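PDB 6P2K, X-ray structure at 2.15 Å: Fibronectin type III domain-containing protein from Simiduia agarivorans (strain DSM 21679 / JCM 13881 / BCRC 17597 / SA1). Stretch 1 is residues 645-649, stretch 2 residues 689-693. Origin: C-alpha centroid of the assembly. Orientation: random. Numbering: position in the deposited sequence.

Stretch 1 645-649: GNNWQ
Stretch 2 (689-693) KFTGK

The two stretches belong to one chain, at least 42 residues apart wherever they touch, and meet over a small area, 244 Å² counting both sides. Their register is set by two CA pairs, Asn 647 CA to Phe 690 CA at 5.5 Å and Trp 648 CA to Thr 691 CA at 5.2 Å, so both chains advance in the same sense through the contact.

Gly 645 enters as exposed loop with phi/psi of 61/-144, a positive phi that glycine tolerates best, and lies out of reach of stretch 2. Asn 646 (-92/15, chi1 m at -67°, chi2 -31°) is still loop. Its CA-to-CB bond points sideways, and its approach is through the backbone, where Asn 646 O lies 4.3 Å from Thr 691 CG2.

Asn 647 is extended (-75/131), with chi1 m at -72° and chi2 -41°. Its CB also starts sideways, but the end of the side chain comes nearer, bringing Asn 647 OD1 to 4.1 Å from Phe 690 CB. A carboxamide suits this position because its oxygen can accept from water: one water donates to Asn 647 OD1 at 2.5 Å and accepts from Phe 690 N at 3.0 Å, tying the side chain to the opposing backbone.

Trp 648 (-81/143, chi1 m at -72°, chi2 41°) is the centre of the contact, buried, with its CB directed toward stretch 2. Its backbone makes the sole direct hydrogen bond between the stretches, Trp 648 N to Phe 690 O, 3.0 Å long and nearly straight at 161°. The broad indole then covers the backbone beyond. Thr 691 CA stands 3.9 Å from the centroid of the five-membered ring of Trp 648, 17° off the normal, a CH-pi contact over the face; Gly 692 O lies over the same face, 3.9 Å from Trp 648 CH2. The methyl of Thr 691 supplements this packing, with Thr 691 CG2 3.4 Å from Trp 648 NE1.

Stretch 2 has no regular helix or strand. Phe 690 (-83/77, chi1 m at -82°, chi2 85°) directs CB toward stretch 1 while its ring leads away, and a weak hydrogen bond from Thr 691 N to Lys 689 O, 2.9 Å, spans it. Thr 691 (-118/-160) has chi1 p at 56°; Gly 692 is extended (-164/167), its bare backbone lying against the indole.

Gln 649 is in a strand that runs on later in the chain (-139/165, chi1 m at -48°, chi2 t at 167°, chi3 131°). Its CB points away, and its amide group is hydrogen-bonded elsewhere in the structure.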

# COMPACT_ATOMS: atom_id res chain seq x y z
N GLY B 645 -43.98 40.53 24.20
CA GLY B 645 -44.33 39.36 25.00
C GLY B 645 -43.38 38.21 24.75
O GLY B 645 -42.18 38.40 24.55
N ASN B 646 -43.92 37.00 24.77
CA ASN B 646 -43.15 35.81 24.46
C ASN B 646 -43.21 35.44 22.98
O ASN B 646 -42.83 34.32 22.63
CB ASN B 646 -43.64 34.63 25.31
CG ASN B 646 -43.34 34.83 26.79
OD1 ASN B 646 -42.35 35.47 27.16
ND2 ASN B 646 -44.20 34.28 27.64
N ASN B 647 -43.66 36.35 22.12
CA ASN B 647 -43.75 36.07 20.70
C ASN B 647 -42.38 36.09 20.05
O ASN B 647 -41.61 37.04 20.24
CB ASN B 647 -44.66 37.08 20.01
CG ASN B 647 -46.13 36.87 20.34
OD1 ASN B 647 -46.61 35.74 20.40
ND2 ASN B 647 -46.84 37.97 20.56
N TRP B 648 -42.06 35.05 19.28
CA TRP B 648 -40.83 35.04 18.50
C TRP B 648 -41.03 35.85 17.23
O TRP B 648 -42.11 35.83 16.63
CB TRP B 648 -40.42 33.62 18.17
CG TRP B 648 -39.89 32.86 19.34
CD1 TRP B 648 -40.39 32.86 20.61
CD2 TRP B 648 -38.76 31.98 19.36
NE1 TRP B 648 -39.64 32.04 21.42
CE2 TRP B 648 -38.63 31.48 20.67
CE3 TRP B 648 -37.85 31.56 18.39
CZ2 TRP B 648 -37.62 30.60 21.04
CZ3 TRP B 648 -36.85 30.68 18.75
CH2 TRP B 648 -36.74 30.21 20.07
N GLN B 649 -39.99 36.56 16.82
CA GLN B 649 -40.05 37.45 15.67
C GLN B 649 -38.76 37.31 14.86
O GLN B 649 -37.76 36.77 15.34
CB GLN B 649 -40.25 38.91 16.09
CG GLN B 649 -41.36 39.13 17.10
CD GLN B 649 -41.33 40.52 17.73
OE1 GLN B 649 -42.35 41.21 17.79
NE2 GLN B 649 -40.16 40.94 18.19
N LYS B 689 -48.56 28.90 20.85
CA LYS B 689 -47.61 29.98 21.03
C LYS B 689 -46.75 30.10 19.79
O LYS B 689 -46.31 29.10 19.22
CB LYS B 689 -46.74 29.74 22.27
CG LYS B 689 -47.55 29.44 23.53
CD LYS B 689 -46.65 29.25 24.74
CE LYS B 689 -45.80 27.99 24.61
NZ LYS B 689 -46.62 26.75 24.71
N PHE B 690 -46.52 31.34 19.35
CA PHE B 690 -45.75 31.60 18.14
C PHE B 690 -44.26 31.55 18.48
O PHE B 690 -43.58 32.57 18.61
CB PHE B 690 -46.14 32.93 17.51
CG PHE B 690 -47.38 32.85 16.66
CD1 PHE B 690 -48.63 32.96 17.22
CD2 PHE B 690 -47.28 32.64 15.29
CE1 PHE B 690 -49.77 32.88 16.44
CE2 PHE B 690 -48.41 32.56 14.50
CZ PHE B 690 -49.66 32.68 15.08
N THR B 691 -43.76 30.32 18.64
CA THR B 691 -42.34 30.09 18.85
C THR B 691 -41.78 29.26 17.70
O THR B 691 -42.38 29.18 16.63
CB THR B 691 -42.08 29.38 20.18
OG1 THR B 691 -42.84 28.17 20.23
CG2 THR B 691 -42.50 30.26 21.34
N GLY B 692 -40.63 28.62 17.93
CA GLY B 692 -40.05 27.74 16.93
C GLY B 692 -39.00 26.86 17.55
O GLY B 692 -38.59 27.06 18.70
N LYS B 693 -38.60 25.84 16.79
CA LYS B 693 -37.51 24.96 17.17
C LYS B 693 -36.22 25.33 16.46
O LYS B 693 -35.23 24.60 16.56
CB LYS B 693 -37.87 23.51 16.87
CG LYS B 693 -38.54 22.78 18.02
CD LYS B 693 -37.55 22.53 19.15
CE LYS B 693 -37.68 21.12 19.69
NZ LYS B 693 -36.53 20.76 20.58
O HOH W 1 -47.50 33.55 21.05